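Local coordinates for protein structure-specific endonuclease subunit slx4 (Schizosaccharomyces pombe, PDB 4ZDT) that is the regulatory subunit of the slx1-slx4 structure-specific endonuclease, which cuts branched DNA and resolves secondary structures generated during DNA repair and recombination, at residues B[19-24]-B[44-49]. Residues are numbered along the deposited sequence; the frame is centred on the assembly and turned at random.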
loop_
_atom_site.group_PDB
_atom_site.type_symbol
_atom_site.label_atom_id
_atom_site.label_comp_id
_atom_site.label_asym_id
_atom_site.label_seq_id
_atom_site.Cartn_x
_atom_site.Cartn_y
_atom_site.Cartn_z
ATOM N N ALA B 19 -2.558 9.242 6.030
ATOM C CA ALA B 19 -3.593 9.147 7.054
ATOM C C ALA B 19 -3.142 8.252 8.211
ATOM O O ALA B 19 -2.496 7.214 7.978
ATOM C CB ALA B 19 -4.867 8.587 6.455
ATOM N N LYS B 20 -3.497 8.633 9.443
ATOM C CA LYS B 20 -3.249 7.766 10.617
ATOM C C LYS B 20 -3.965 6.438 10.458
ATOM O O LYS B 20 -3.466 5.410 10.896
ATOM C CB LYS B 20 -3.697 8.421 11.936
ATOM C CG LYS B 20 -3.187 9.846 12.150
ATOM C CD LYS B 20 -1.696 9.934 12.486
ATOM C CE LYS B 20 -1.301 11.386 12.794
ATOM N NZ LYS B 20 0.134 11.519 13.161
ATOM N N ASP B 21 -5.142 6.471 9.844
ATOM C CA ASP B 21 -5.880 5.263 9.514
ATOM C C ASP B 21 -5.279 4.610 8.252
ATOM O O ASP B 21 -5.554 5.035 7.117
ATOM C CB ASP B 21 -7.354 5.593 9.303
ATOM C CG ASP B 21 -8.170 4.397 8.852
ATOM O OD1 ASP B 21 -7.675 3.249 8.828
ATOM O OD2 ASP B 21 -9.336 4.602 8.520
ATOM N N ASN B 22 -4.448 3.590 8.470
ATOM C CA ASN B 22 -3.715 2.950 7.379
ATOM C C ASN B 22 -4.440 1.765 6.752
ATOM O O ASN B 22 -3.866 1.028 5.927
ATOM C CB ASN B 22 -2.297 2.562 7.840
ATOM C CG ASN B 22 -2.283 1.394 8.819
ATOM O OD1 ASN B 22 -3.318 0.829 9.160
ATOM N ND2 ASN B 22 -1.088 1.035 9.275
ATOM N N SER B 23 -5.697 1.580 7.141
ATOM C CA SER B 23 -6.471 0.425 6.718
ATOM C C SER B 23 -6.675 0.375 5.208
ATOM O O SER B 23 -6.672 -0.714 4.623
ATOM C CB SER B 23 -7.814 0.342 7.456
ATOM O OG SER B 23 -8.618 1.496 7.234
ATOM N N VAL B 24 -6.865 1.533 4.574
ATOM C CA VAL B 24 -7.012 1.540 3.120
ATOM C C VAL B 24 -5.704 1.102 2.461
ATOM O O VAL B 24 -5.717 0.309 1.533
ATOM C CB VAL B 24 -7.445 2.915 2.547
ATOM C CG1 VAL B 24 -7.423 2.887 1.008
ATOM C CG2 VAL B 24 -8.828 3.284 3.039
ATOM N N LYS B 44 -13.294 12.161 2.027
ATOM C CA LYS B 44 -13.929 13.424 2.428
ATOM C C LYS B 44 -13.614 13.762 3.897
ATOM O O LYS B 44 -13.247 14.900 4.222
ATOM C CB LYS B 44 -15.434 13.349 2.175
ATOM C CG LYS B 44 -16.195 14.644 2.459
ATOM C CD LYS B 44 -17.679 14.449 2.172
ATOM C CE LYS B 44 -18.504 15.604 2.762
ATOM N NZ LYS B 44 -19.935 15.460 2.357
ATOM N N ARG B 45 -13.723 12.755 4.768
ATOM C CA ARG B 45 -13.331 12.887 6.186
ATOM C C ARG B 45 -11.865 13.268 6.374
ATOM O O ARG B 45 -11.494 13.799 7.427
ATOM C CB ARG B 45 -13.618 11.588 6.959
ATOM C CG ARG B 45 -15.097 11.337 7.247
ATOM C CD ARG B 45 -15.304 10.143 8.214
ATOM N NE ARG B 45 -15.594 8.891 7.507
ATOM C CZ ARG B 45 -14.834 7.793 7.533
ATOM N NH1 ARG B 45 -13.710 7.751 8.243
ATOM N NH2 ARG B 45 -15.213 6.723 6.840
ATOM N N LYS B 46 -11.028 12.998 5.370
ATOM C CA LYS B 46 -9.610 13.370 5.443
ATOM C C LYS B 46 -9.327 14.693 4.727
ATOM O O LYS B 46 -8.198 14.928 4.292
ATOM C CB LYS B 46 -8.713 12.277 4.837
ATOM C CG LYS B 46 -8.967 10.837 5.291
ATOM C CD LYS B 46 -8.660 10.639 6.751
ATOM C CE LYS B 46 -8.764 9.174 7.135
ATOM N NZ LYS B 46 -10.163 8.693 7.208
ATOM N N ASN B 47 -10.346 15.539 4.596
ATOM C CA ASN B 47 -10.225 16.822 3.899
ATOM C C ASN B 47 -9.860 16.658 2.409
ATOM O O ASN B 47 -9.068 17.440 1.879
ATOM C CB ASN B 47 -9.167 17.719 4.581
ATOM C CG ASN B 47 -9.753 18.648 5.633
ATOM O OD1 ASN B 47 -10.971 18.733 5.810
ATOM N ND2 ASN B 47 -8.874 19.365 6.339
ATOM N N LEU B 48 -10.404 15.637 1.745
ATOM C CA LEU B 48 -10.150 15.459 0.301
ATOM C C LEU B 48 -11.424 15.167 -0.484
ATOM O O LEU B 48 -11.951 14.056 -0.424
ATOM C CB LEU B 48 -9.101 14.360 0.027
ATOM C CG LEU B 48 -8.678 14.255 -1.460
ATOM C CD1 LEU B 48 -7.792 15.414 -1.832
ATOM C CD2 LEU B 48 -7.963 12.953 -1.779
ATOM N N ASN B 49 -11.902 16.162 -1.235
ATOM C CA ASN B 49 -13.117 15.998 -2.073
ATOM C C ASN B 49 -12.747 15.628 -3.501
ATOM O O ASN B 49 -12.165 16.452 -4.219
ATOM C CB ASN B 49 -13.951 17.288 -2.115
ATOM C CG ASN B 49 -14.242 17.851 -0.730
ATOM O OD1 ASN B 49 -13.943 19.030 -0.439
ATOM N ND2 ASN B 49 -14.839 17.033 0.112
HETATM O O HOH W 1 -10.477 6.837 9.358
#
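Ala19 and Lys46 bring the two backbones nearest each other, CA to CA 7.5 Å, where the linker after helix 3-18 passes the turn that ends helix 36-45. The Lys46 side chain spans this gap: bent at chi2 (-66°) and again at chi4 (-74°), it lays CE against Ala19 CB at 4.0 Å and lifts NZ toward Asp21. No direct salt bridge forms, as Lys46 NZ stays 4.4 Å from Asp21 OD2. A water joins them instead, donating to Asp21 OD2 at 2.6 Å and accepting from Lys46 NZ at 2.9 Å; the Arg45 guanidinium presents its edge, in plane, toward this water without a listed role in the bridge. Both segments belong to the all-helical C-terminal domain of slx4. Asn47, with positive phi, is the C' residue of a Schellman motif closing helix 36-45, while Asp21 makes an Asx turn just ahead of helix 23-29. Asp21 OD1 takes two donors, Ser23 OG on its syn side (2.6 Å) and Ser23 N from above the carboxylate plane (3.1 Å), which should restrict the rotation of the carboxylate. Trp42 of helix 36-45 takes part on both sides, donating NE1 to Asp21 OD2 and making a cation-pi contact with Lys46.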